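Local coordinates for protein MdcD (PDB 5VIP) that probably serves as the beta subunit of a biotin-independent malonate decarboxylase, taking part in the decarboxylation of malonate, at residues L114-G119 against V157-G162; R11-L16 against D227-V232; P70-A75 against V108-L113. All coordinates share one frame; numbering follows the deposited sequence.

Overall arrangement
From the N terminus, the chain first lays down 11-16, the loop between helix 8-11 and helix 18-25, whose partner 227-232 arrives more than 200 residues later at the start of helix 229-242. Interaction 2 therefore closes a long loop in which both other contacts are nested. Inside it, interaction 3 comes first, joining neighbouring parallel strands 69-76 and 111-115 across the helix 87-105 connection. Interaction 1 follows in series where strand 111-115 runs out and meets 157-162. Interactions 1 and 3 share that strand and touch directly, L115 packing on L73 and A75; interaction 2 is about 17 Å from interaction 1 and 20 Å from interaction 3, centre to centre.

Interaction 1: residues L114-G119 against V157-G162; sequences LLLETG and VGCFGG
Two flat groups frame this contact, the carboxylate of E117 and the ring of F160. The carboxylate takes the N-H of G158 from above its plane, 34° out of it, with OE2 to G158 N at 2.8 Å; CB of V157 lies 3.7 Å from the same OE2. Its other oxygen, OE1, accepts from the backbone N of A154 and G155, so this buried group is gripped by main-chain donors on both oxygens, which should favour the charged form. CG of E117 stands anti to the carbonyl carbon, and a bend at chi2 (-61°) brings the carboxylate round to the 157-158 peptide. The F160 ring leads away from 114-119, to R180 and T210, leaving CB as the side-chain atom nearest T118 O.

Between these ends the backbones meet at a single beta bridge, T118 with C159, just past the end of strand 111-115. T118 N gives its hydrogen to G158 O at 2.8 Å, almost along the C=O axis, and F160 N returns a bond of 2.9 Å to T118 O in the carbonyl plane. In this carboxyltransferase fold of the ClpP/crotonase clan, 114-119 runs out of core strand 111-115 and meets the short, weakly bonded strand 159-160, which pairs with 181-182 outside the core sheet. G158 takes a positive phi, and its carbonyl also receives the CA-H of E117.

The apolar side is carried by sulphur. With SG anti to the backbone N (chi1 -177°), C159 lays it against CB of L116 at 3.9 Å and CG2 of T118 at 4.0 Å. OG1 of T118 is bound to the carbonyl of G83. On the E117 side of the bridge, CG1 of V157 rests 3.8 Å from T118 N.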
ATOM      1  N   LEU B 114      -4.268   8.657 -12.331  1.00 10.51           N
ATOM      2  CA  LEU B 114      -4.705   8.883 -10.949  1.00 11.19           C
ATOM      3  C   LEU B 114      -4.407  10.314 -10.517  1.00 14.58           C
ATOM      4  O   LEU B 114      -3.248  10.728 -10.498  1.00 12.92           O
ATOM      5  CB  LEU B 114      -4.011   7.904  -9.986  1.00 11.16           C
ATOM      6  CG  LEU B 114      -4.192   6.418 -10.277  1.00 13.71           C
ATOM      7  CD1 LEU B 114      -3.379   5.574  -9.272  1.00 10.73           C
ATOM      8  CD2 LEU B 114      -5.675   6.069 -10.197  1.00 15.99           C
ATOM      9  N   LEU B 115      -5.454  11.046 -10.142  1.00 10.98           N
ATOM     10  CA  LEU B 115      -5.298  12.382  -9.579  1.00 13.92           C
ATOM     11  C   LEU B 115      -5.453  12.296  -8.059  1.00 17.09           C
ATOM     12  O   LEU B 115      -6.573  12.212  -7.533  1.00 15.95           O
ATOM     13  CB  LEU B 115      -6.330  13.343 -10.176  1.00 13.00           C
ATOM     14  CG  LEU B 115      -5.975  14.083 -11.476  1.00 21.66           C
ATOM     15  CD1 LEU B 115      -5.220  13.237 -12.502  1.00 17.29           C
ATOM     16  CD2 LEU B 115      -7.215  14.708 -12.106  1.00 12.94           C
ATOM     17  N   LEU B 116      -4.327  12.326  -7.357  1.00 13.72           N
ATOM     18  CA  LEU B 116      -4.298  11.963  -5.942  1.00 17.82           C
ATOM     19  C   LEU B 116      -4.262  13.160  -4.996  1.00 24.11           C
ATOM     20  O   LEU B 116      -3.193  13.680  -4.674  1.00 27.15           O
ATOM     21  CB  LEU B 116      -3.088  11.061  -5.680  1.00 17.97           C
ATOM     22  CG  LEU B 116      -3.101   9.765  -6.496  1.00 16.90           C
ATOM     23  CD1 LEU B 116      -1.893   8.887  -6.186  1.00 19.34           C
ATOM     24  CD2 LEU B 116      -4.388   8.998  -6.249  1.00 19.49           C
ATOM     25  N   GLU B 117      -5.438  13.591  -4.549  1.00 18.61           N
ATOM     26  CA  GLU B 117      -5.539  14.634  -3.529  1.00 18.58           C
ATOM     27  C   GLU B 117      -6.187  13.988  -2.323  1.00 20.48           C
ATOM     28  O   GLU B 117      -7.400  13.861  -2.276  1.00 21.77           O
ATOM     29  CB  GLU B 117      -6.373  15.821  -4.016  1.00 19.91           C
ATOM     30  CG  GLU B 117      -5.799  16.518  -5.255  1.00 21.74           C
ATOM     31  CD  GLU B 117      -4.409  17.100  -5.004  1.00 30.73           C
ATOM     32  OE1 GLU B 117      -3.514  16.927  -5.873  1.00 31.97           O
ATOM     33  OE2 GLU B 117      -4.218  17.741  -3.944  1.00 26.61           O
ATOM     34  N   THR B 118      -5.380  13.548  -1.369  1.00 20.81           N
ATOM     35  CA  THR B 118      -5.902  12.710  -0.302  1.00 19.37           C
ATOM     36  C   THR B 118      -4.988  12.728   0.919  1.00 22.13           C
ATOM     37  O   THR B 118      -3.765  12.888   0.811  1.00 19.92           O
ATOM     38  CB  THR B 118      -6.103  11.259  -0.806  1.00 25.56           C
ATOM     39  OG1 THR B 118      -6.712  10.459   0.217  1.00 30.45           O
ATOM     40  CG2 THR B 118      -4.767  10.639  -1.240  1.00 23.61           C
ATOM     41  N   GLY B 119      -5.588  12.571   2.094  1.00 23.25           N
ATOM     42  CA  GLY B 119      -4.824  12.609   3.328  1.00 25.96           C
ATOM     43  C   GLY B 119      -4.867  11.350   4.172  1.00 31.03           C
ATOM     44  O   GLY B 119      -4.220  11.279   5.225  1.00 31.67           O
ATOM     45  N   VAL B 157      -4.339  19.805  -1.471  1.00 19.27           N
ATOM     46  CA  VAL B 157      -4.264  18.816  -0.406  1.00 23.41           C
ATOM     47  C   VAL B 157      -2.955  18.021  -0.508  1.00 23.70           C
ATOM     48  O   VAL B 157      -2.292  17.756   0.498  1.00 20.51           O
ATOM     49  CB  VAL B 157      -5.473  17.854  -0.437  1.00 22.24           C
ATOM     50  CG1 VAL B 157      -5.315  16.749   0.587  1.00 21.04           C
ATOM     51  CG2 VAL B 157      -6.773  18.619  -0.205  1.00 31.12           C
ATOM     52  N   GLY B 158      -2.557  17.679  -1.728  1.00 19.76           N
ATOM     53  CA  GLY B 158      -1.414  16.805  -1.903  1.00 19.84           C
ATOM     54  C   GLY B 158      -1.781  15.373  -1.544  1.00 17.73           C
ATOM     55  O   GLY B 158      -2.963  15.024  -1.463  1.00 21.14           O
ATOM     56  N   CYS B 159      -0.774  14.535  -1.328  1.00 17.88           N
ATOM     57  CA  CYS B 159      -1.012  13.105  -1.172  1.00 15.70           C
ATOM     58  C   CYS B 159      -0.258  12.543   0.020  1.00 17.15           C
ATOM     59  O   CYS B 159       0.975  12.504   0.011  1.00 16.30           O
ATOM     60  CB  CYS B 159      -0.596  12.360  -2.448  1.00 17.16           C
ATOM     61  SG  CYS B 159      -0.928  10.589  -2.431  1.00 19.71           S
ATOM     62  N   PHE B 160      -1.005  12.087   1.024  1.00 17.66           N
ATOM     63  CA  PHE B 160      -0.441  11.547   2.253  1.00 18.77           C
ATOM     64  C   PHE B 160      -1.124  10.245   2.615  1.00 16.76           C
ATOM     65  O   PHE B 160      -2.241   9.972   2.170  1.00 22.08           O
ATOM     66  CB  PHE B 160      -0.581  12.551   3.417  1.00 18.03           C
ATOM     67  CG  PHE B 160       0.327  13.734   3.299  1.00 18.31           C
ATOM     68  CD1 PHE B 160      -0.076  14.872   2.619  1.00 22.51           C
ATOM     69  CD2 PHE B 160       1.602  13.695   3.834  1.00 20.36           C
ATOM     70  CE1 PHE B 160       0.780  15.966   2.496  1.00 23.89           C
ATOM     71  CE2 PHE B 160       2.461  14.775   3.714  1.00 26.19           C
ATOM     72  CZ  PHE B 160       2.053  15.912   3.044  1.00 21.71           C
ATOM     73  N   GLY B 161      -0.454   9.445   3.429  1.00 19.33           N
ATOM     74  CA  GLY B 161      -1.044   8.223   3.941  1.00 19.08           C
ATOM     75  C   GLY B 161      -0.774   7.043   3.029  1.00 19.40           C
ATOM     76  O   GLY B 161       0.190   7.049   2.244  1.00 19.28           O
ATOM     77  N   GLY B 162      -1.628   6.030   3.136  1.00 19.49           N
ATOM     78  CA  GLY B 162      -1.493   4.819   2.353  1.00 19.36           C
ATOM     79  C   GLY B 162      -1.481   5.076   0.859  1.00 17.23           C
ATOM     80  O   GLY B 162      -0.881   4.322   0.092  1.00 16.76           O
TER

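Interaction 2: residues R11-L16 against D227-V232; sequences RSFTEL and DDLDEV
A capped helix start meets an N-terminal turn here: D228 is the N-cap of helix 229-242, and D227 before it reaches into the type I turn F13-L16. The D227 carboxylate, its CG anti to the backbone N (chi1 -179°), is held by four donors. OD1 accepts from F13 N, which comes from above the carboxylate plane, and from T14 N at 2.8 Å, received on the syn lone pair of OD1. OD2 takes two hydroxyls, both from above the plane: OG of S12 and, much closer at 2.5 Å, OG1 of T14. These bonds fix the rotation of the group and should stabilise its negative charge. S12 OG in turn accepts from E15 N, an ST motif.

At the helix end, L229 N points straight at R11 O, 2.7 Å away and almost exactly on the C=O axis. D228 divides its oxygens: OD1 caps E231 N through its anti lone pair, while OD2 forms a salt bridge with R11 NE at 3.1 Å, the guanidinium and carboxylate planes 81° apart. R11 NH1 is bound to the carbonyl of R6.

Beneath the polar layer lies the F13 ring. CG1 of V232 sits over the centre of one face, a CH-pi contact 4.1 Å from the ring centroid, and CD1 of L229 comes in plane at the edge, 3.9 Å from F13 CD1. R21 and L25 of helix 18-25 also touch the ring. With D228 accepting from the backbone N three residues on, this is the aspartate N-cap of an alpha-helix, here opening helix 229-242.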
ATOM      1  N   ARG B  11      -5.963  29.558 -16.787  1.00 29.06           N
ATOM      2  CA  ARG B  11      -5.092  28.469 -17.227  1.00 29.76           C
ATOM      3  C   ARG B  11      -4.712  27.503 -16.103  1.00 28.92           C
ATOM      4  O   ARG B  11      -4.125  26.454 -16.370  1.00 28.38           O
ATOM      5  CB  ARG B  11      -3.820  29.037 -17.860  1.00 30.25           C
ATOM      6  CG  ARG B  11      -4.066  29.824 -19.127  1.00 34.50           C
ATOM      7  CD  ARG B  11      -2.898  30.745 -19.435  1.00 38.26           C
ATOM      8  NE  ARG B  11      -1.691  30.024 -19.839  1.00 37.61           N
ATOM      9  CZ  ARG B  11      -0.611  30.616 -20.346  1.00 38.17           C
ATOM     10  NH1 ARG B  11      -0.595  31.937 -20.505  1.00 32.86           N
ATOM     11  NH2 ARG B  11       0.450  29.893 -20.695  1.00 32.72           N
ATOM     12  N   SER B  12      -5.059  27.850 -14.861  1.00 24.61           N
ATOM     13  CA  SER B  12      -4.603  27.123 -13.676  1.00 25.00           C
ATOM     14  C   SER B  12      -5.193  25.722 -13.576  1.00 22.93           C
ATOM     15  O   SER B  12      -6.368  25.510 -13.874  1.00 25.76           O
ATOM     16  CB  SER B  12      -4.950  27.910 -12.407  1.00 28.76           C
ATOM     17  OG  SER B  12      -4.863  27.100 -11.240  1.00 28.54           O
ATOM     18  N   PHE B  13      -4.378  24.769 -13.140  1.00 22.82           N
ATOM     19  CA  PHE B  13      -4.852  23.406 -12.926  1.00 22.70           C
ATOM     20  C   PHE B  13      -5.340  23.205 -11.492  1.00 21.99           C
ATOM     21  O   PHE B  13      -6.396  22.616 -11.257  1.00 22.63           O
ATOM     22  CB  PHE B  13      -3.744  22.403 -13.249  1.00 19.83           C
ATOM     23  CG  PHE B  13      -4.172  20.975 -13.122  1.00 17.47           C
ATOM     24  CD1 PHE B  13      -4.976  20.393 -14.099  1.00 18.07           C
ATOM     25  CD2 PHE B  13      -3.771  20.204 -12.034  1.00 15.09           C
ATOM     26  CE1 PHE B  13      -5.374  19.062 -13.997  1.00 17.27           C
ATOM     27  CE2 PHE B  13      -4.180  18.868 -11.917  1.00 18.22           C
ATOM     28  CZ  PHE B  13      -4.981  18.300 -12.906  1.00 13.81           C
ATOM     29  N   THR B  14      -4.578  23.706 -10.529  1.00 20.45           N
ATOM     30  CA  THR B  14      -4.892  23.468  -9.124  1.00 21.93           C
ATOM     31  C   THR B  14      -6.207  24.131  -8.690  1.00 24.63           C
ATOM     32  O   THR B  14      -6.851  23.670  -7.749  1.00 25.74           O
ATOM     33  CB  THR B  14      -3.776  23.971  -8.216  1.00 27.58           C
ATOM     34  OG1 THR B  14      -3.600  25.372  -8.442  1.00 33.51           O
ATOM     35  CG2 THR B  14      -2.462  23.249  -8.517  1.00 25.99           C
ATOM     36  N   GLU B  15      -6.599  25.200  -9.382  1.00 22.60           N
ATOM     37  CA  GLU B  15      -7.856  25.901  -9.110  1.00 29.65           C
ATOM     38  C   GLU B  15      -9.083  25.042  -9.403  1.00 27.14           C
ATOM     39  O   GLU B  15     -10.177  25.355  -8.952  1.00 25.02           O
ATOM     40  CB  GLU B  15      -7.955  27.183  -9.945  1.00 30.57           C
ATOM     41  CG  GLU B  15      -7.117  28.354  -9.460  1.00 39.58           C
ATOM     42  CD  GLU B  15      -7.315  29.612 -10.318  1.00 47.03           C
ATOM     43  OE1 GLU B  15      -8.367  29.724 -10.997  1.00 50.31           O
ATOM     44  OE2 GLU B  15      -6.413  30.484 -10.320  1.00 50.61           O
ATOM     45  N   LEU B  16      -8.906  23.985 -10.192  1.00 24.98           N
ATOM     46  CA  LEU B  16     -10.032  23.157 -10.629  1.00 22.99           C
ATOM     47  C   LEU B  16     -10.403  22.123  -9.579  1.00 20.73           C
ATOM     48  O   LEU B  16      -9.532  21.630  -8.858  1.00 21.21           O
ATOM     49  CB  LEU B  16      -9.701  22.452 -11.947  1.00 20.29           C
ATOM     50  CG  LEU B  16      -9.312  23.353 -13.123  1.00 24.59           C
ATOM     51  CD1 LEU B  16      -9.024  22.530 -14.373  1.00 23.29           C
ATOM     52  CD2 LEU B  16     -10.416  24.351 -13.393  1.00 23.42           C
ATOM     53  N   ASP B 227       1.805  25.181 -12.833  1.00 19.45           N
ATOM     54  CA  ASP B 227       0.380  25.053 -12.551  1.00 23.89           C
ATOM     55  C   ASP B 227      -0.397  25.594 -13.734  1.00 23.64           C
ATOM     56  O   ASP B 227      -0.916  26.710 -13.716  1.00 23.06           O
ATOM     57  CB  ASP B 227      -0.005  25.778 -11.260  1.00 24.52           C
ATOM     58  CG  ASP B 227      -1.482  25.639 -10.946  1.00 27.10           C
ATOM     59  OD1 ASP B 227      -2.135  24.746 -11.527  1.00 22.23           O
ATOM     60  OD2 ASP B 227      -2.000  26.423 -10.126  1.00 34.12           O
ATOM     61  N   ASP B 228      -0.457  24.782 -14.775  1.00 19.94           N
ATOM     62  CA  ASP B 228      -0.988  25.202 -16.050  1.00 22.48           C
ATOM     63  C   ASP B 228      -1.630  23.971 -16.670  1.00 20.03           C
ATOM     64  O   ASP B 228      -0.978  22.942 -16.842  1.00 18.65           O
ATOM     65  CB  ASP B 228       0.129  25.788 -16.934  1.00 23.35           C
ATOM     66  CG  ASP B 228      -0.346  26.158 -18.329  1.00 25.25           C
ATOM     67  OD1 ASP B 228      -0.315  25.286 -19.221  1.00 28.47           O
ATOM     68  OD2 ASP B 228      -0.729  27.324 -18.553  1.00 28.74           O
ATOM     69  N   LEU B 229      -2.920  24.075 -16.963  1.00 21.21           N
ATOM     70  CA  LEU B 229      -3.695  22.977 -17.524  1.00 22.51           C
ATOM     71  C   LEU B 229      -3.101  22.348 -18.783  1.00 19.38           C
ATOM     72  O   LEU B 229      -2.994  21.126 -18.883  1.00 21.81           O
ATOM     73  CB  LEU B 229      -5.115  23.465 -17.832  1.00 27.25           C
ATOM     74  CG  LEU B 229      -5.970  22.454 -18.581  1.00 28.10           C
ATOM     75  CD1 LEU B 229      -6.069  21.178 -17.736  1.00 23.95           C
ATOM     76  CD2 LEU B 229      -7.345  23.035 -18.892  1.00 26.67           C
ATOM     77  N   ASP B 230      -2.755  23.169 -19.765  1.00 21.26           N
ATOM     78  CA  ASP B 230      -2.220  22.642 -21.008  1.00 23.86           C
ATOM     79  C   ASP B 230      -0.903  21.908 -20.751  1.00 22.16           C
ATOM     80  O   ASP B 230      -0.646  20.854 -21.335  1.00 20.09           O
ATOM     81  CB  ASP B 230      -2.016  23.769 -22.019  1.00 29.27           C
ATOM     82  CG  ASP B 230      -2.048  23.286 -23.456  1.00 35.38           C
ATOM     83  OD1 ASP B 230      -2.838  22.366 -23.791  1.00 32.08           O
ATOM     84  OD2 ASP B 230      -1.274  23.843 -24.267  1.00 45.89           O
ATOM     85  N   GLU B 231      -0.070  22.464 -19.871  1.00 19.60           N
ATOM     86  CA  GLU B 231       1.197  21.825 -19.532  1.00 21.48           C
ATOM     87  C   GLU B 231       0.995  20.488 -18.794  1.00 19.09           C
ATOM     88  O   GLU B 231       1.646  19.487 -19.110  1.00 16.11           O
ATOM     89  CB  GLU B 231       2.064  22.767 -18.687  1.00 20.84           C
ATOM     90  CG  GLU B 231       3.368  22.125 -18.254  1.00 23.30           C
ATOM     91  CD  GLU B 231       4.448  23.115 -17.867  1.00 23.72           C
ATOM     92  OE1 GLU B 231       5.296  22.742 -17.028  1.00 22.07           O
ATOM     93  OE2 GLU B 231       4.473  24.239 -18.421  1.00 21.21           O
ATOM     94  N   VAL B 232       0.098  20.463 -17.812  1.00 16.87           N
ATOM     95  CA  VAL B 232      -0.204  19.206 -17.126  1.00 15.06           C
ATOM     96  C   VAL B 232      -0.696  18.149 -18.113  1.00 15.31           C
ATOM     97  O   VAL B 232      -0.216  17.006 -18.106  1.00 13.95           O
ATOM     98  CB  VAL B 232      -1.254  19.403 -16.001  1.00 18.51           C
ATOM     99  CG1 VAL B 232      -1.698  18.038 -15.423  1.00 15.84           C
ATOM    100  CG2 VAL B 232      -0.664  20.281 -14.903  1.00 15.75           C
TER

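Interaction 3: residues P70-A75 against V108-L113; sequences PAVLAA and VPTRAL
Four main-chain hydrogen bonds join two parallel strands whose axes approach to 4.7 Å and cross at -21°. A71 pairs with R111, V72 with A112 and L73 with L113. P70 O accepts from R111 N at 3.0 Å, the donor lying above the carbonyl plane. The next three are nearly along their C=O axes: V72 N to R111 O, L113 N to V72 O and A74 N to L113 O, each 2.9 Å. CA-H groups supplement them, the shortest being A71 CA and L73 CA, each 3.2 Å from the carbonyl O of R111 and L113 respectively.

Apolar contacts follow on both faces. L73 and L113 lie side by side, pointing the same way, with CG anti to the backbone N in each, so CD1 of L73 meets CD2 of L113 at 3.7 Å. On the other face CG1 of V72, in the crowded position between N and carbonyl carbon (chi1 60°), rests on CB of A112 at 3.9 Å. At the strand start the P70 ring puts CG against CG1 of V108 (4.0 Å) and CD of P109, the centre of an inverse gamma turn.

The polar end of T110 turns to D103, its OG1 hydrogen-bonded there on helix 87-105. That helix is the crossover of the beta-alpha-beta unit 69-76, 87-105, 111-115, and it covers the V72 and A112 face through A96 and L97. V72 also packs on an aromatic side chain of a neighbouring subunit. The L73 and L113 face packs on helices 18-25 and 229-242, while strand 59-66 flanks strand 69-76 antiparallel on its far edge.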
ATOM      1  N   PRO B  70      -7.668   4.507 -25.240  1.00 16.80           N
ATOM      2  CA  PRO B  70      -8.655   4.223 -24.187  1.00 14.51           C
ATOM      3  C   PRO B  70      -8.049   4.491 -22.811  1.00 18.73           C
ATOM      4  O   PRO B  70      -6.882   4.175 -22.577  1.00 14.07           O
ATOM      5  CB  PRO B  70      -8.971   2.737 -24.378  1.00 17.99           C
ATOM      6  CG  PRO B  70      -7.729   2.175 -25.106  1.00 20.10           C
ATOM      7  CD  PRO B  70      -7.284   3.298 -25.998  1.00 16.58           C
ATOM      8  N   ALA B  71      -8.837   5.096 -21.930  1.00 14.03           N
ATOM      9  CA  ALA B  71      -8.337   5.559 -20.646  1.00 12.88           C
ATOM     10  C   ALA B  71      -9.409   5.516 -19.555  1.00 13.73           C
ATOM     11  O   ALA B  71     -10.623   5.540 -19.828  1.00 11.59           O
ATOM     12  CB  ALA B  71      -7.793   6.979 -20.776  1.00 14.14           C
ATOM     13  N   VAL B  72      -8.940   5.428 -18.315  1.00 11.00           N
ATOM     14  CA  VAL B  72      -9.790   5.609 -17.159  1.00 12.75           C
ATOM     15  C   VAL B  72      -9.042   6.564 -16.237  1.00 12.55           C
ATOM     16  O   VAL B  72      -7.808   6.555 -16.170  1.00 11.38           O
ATOM     17  CB  VAL B  72     -10.113   4.273 -16.447  1.00 12.91           C
ATOM     18  CG1 VAL B  72      -8.839   3.590 -15.959  1.00 12.75           C
ATOM     19  CG2 VAL B  72     -11.117   4.489 -15.276  1.00 13.24           C
ATOM     20  N   LEU B  73      -9.792   7.414 -15.561  1.00 11.28           N
ATOM     21  CA  LEU B  73      -9.219   8.445 -14.720  1.00 12.39           C
ATOM     22  C   LEU B  73      -9.913   8.341 -13.376  1.00 12.57           C
ATOM     23  O   LEU B  73     -11.138   8.296 -13.327  1.00 14.97           O
ATOM     24  CB  LEU B  73      -9.428   9.829 -15.365  1.00 14.61           C
ATOM     25  CG  LEU B  73      -8.635  11.044 -14.908  1.00 15.51           C
ATOM     26  CD1 LEU B  73      -8.640  12.122 -15.993  1.00 16.67           C
ATOM     27  CD2 LEU B  73      -9.209  11.595 -13.612  1.00 15.49           C
ATOM     28  N   ALA B  74      -9.150   8.242 -12.289  1.00 11.87           N
ATOM     29  CA  ALA B  74      -9.742   8.354 -10.969  1.00 13.83           C
ATOM     30  C   ALA B  74      -9.179   9.599 -10.313  1.00 15.45           C
ATOM     31  O   ALA B  74      -7.963   9.762 -10.235  1.00 14.81           O
ATOM     32  CB  ALA B  74      -9.466   7.090 -10.114  1.00 12.75           C
ATOM     33  N   ALA B  75     -10.063  10.481  -9.853  1.00 13.25           N
ATOM     34  CA  ALA B  75      -9.655  11.735  -9.234  1.00 12.05           C
ATOM     35  C   ALA B  75     -10.317  11.875  -7.869  1.00 17.64           C
ATOM     36  O   ALA B  75     -11.539  11.799  -7.758  1.00 19.06           O
ATOM     37  CB  ALA B  75     -10.009  12.917 -10.112  1.00 14.41           C
ATOM     38  N   VAL B 108      -6.848  -4.681 -25.136  1.00 20.73           N
ATOM     39  CA  VAL B 108      -7.250  -3.278 -25.204  1.00 21.10           C
ATOM     40  C   VAL B 108      -6.334  -2.469 -24.291  1.00 19.33           C
ATOM     41  O   VAL B 108      -6.337  -2.695 -23.100  1.00 19.21           O
ATOM     42  CB  VAL B 108      -8.717  -3.090 -24.773  1.00 22.45           C
ATOM     43  CG1 VAL B 108      -9.081  -1.599 -24.710  1.00 21.68           C
ATOM     44  CG2 VAL B 108      -9.653  -3.850 -25.711  1.00 27.17           C
ATOM     45  N   PRO B 109      -5.548  -1.533 -24.854  1.00 17.01           N
ATOM     46  CA  PRO B 109      -4.444  -0.913 -24.103  1.00 18.70           C
ATOM     47  C   PRO B 109      -4.884   0.230 -23.185  1.00 17.56           C
ATOM     48  O   PRO B 109      -4.367   1.342 -23.271  1.00 16.94           O
ATOM     49  CB  PRO B 109      -3.523  -0.397 -25.210  1.00 17.49           C
ATOM     50  CG  PRO B 109      -4.477  -0.063 -26.335  1.00 21.07           C
ATOM     51  CD  PRO B 109      -5.544  -1.133 -26.276  1.00 19.08           C
ATOM     52  N   THR B 110      -5.830  -0.055 -22.303  1.00 17.51           N
ATOM     53  CA  THR B 110      -6.385   0.984 -21.441  1.00 17.65           C
ATOM     54  C   THR B 110      -5.359   1.520 -20.445  1.00 16.75           C
ATOM     55  O   THR B 110      -4.654   0.761 -19.780  1.00 19.29           O
ATOM     56  CB  THR B 110      -7.622   0.461 -20.711  1.00 18.37           C
ATOM     57  OG1 THR B 110      -8.605   0.131 -21.699  1.00 17.17           O
ATOM     58  CG2 THR B 110      -8.195   1.524 -19.771  1.00 12.85           C
ATOM     59  N   ARG B 111      -5.284   2.845 -20.389  1.00 16.52           N
ATOM     60  CA  ARG B 111      -4.339   3.580 -19.564  1.00 17.96           C
ATOM     61  C   ARG B 111      -5.064   4.139 -18.347  1.00 14.70           C
ATOM     62  O   ARG B 111      -6.163   4.646 -18.481  1.00 15.35           O
ATOM     63  CB  ARG B 111      -3.712   4.723 -20.377  1.00 17.86           C
ATOM     64  CG  ARG B 111      -3.279   4.354 -21.805  1.00 25.35           C
ATOM     65  CD  ARG B 111      -3.183   5.585 -22.679  1.00 25.22           C
ATOM     66  NE  ARG B 111      -2.071   5.532 -23.650  1.00 23.12           N
ATOM     67  CZ  ARG B 111      -1.645   6.584 -24.350  1.00 28.25           C
ATOM     68  NH1 ARG B 111      -2.227   7.783 -24.197  1.00 19.93           N
ATOM     69  NH2 ARG B 111      -0.621   6.450 -25.197  1.00 28.94           N
ATOM     70  N   ALA B 112      -4.452   4.069 -17.166  1.00 14.88           N
ATOM     71  CA  ALA B 112      -5.069   4.615 -15.965  1.00 13.18           C
ATOM     72  C   ALA B 112      -4.308   5.839 -15.463  1.00 12.09           C
ATOM     73  O   ALA B 112      -3.072   5.823 -15.340  1.00 10.25           O
ATOM     74  CB  ALA B 112      -5.150   3.547 -14.851  1.00 10.10           C
ATOM     75  N   LEU B 113      -5.065   6.890 -15.165  1.00 11.39           N
ATOM     76  CA  LEU B 113      -4.535   8.157 -14.690  1.00 11.05           C
ATOM     77  C   LEU B 113      -5.138   8.464 -13.323  1.00 12.38           C
ATOM     78  O   LEU B 113      -6.375   8.498 -13.170  1.00 11.57           O
ATOM     79  CB  LEU B 113      -4.858   9.277 -15.682  1.00 12.90           C
ATOM     80  CG  LEU B 113      -4.508  10.723 -15.335  1.00 12.96           C
ATOM     81  CD1 LEU B 113      -2.997  10.888 -15.124  1.00 11.97           C
ATOM     82  CD2 LEU B 113      -4.987  11.632 -16.442  1.00 10.99           C
TER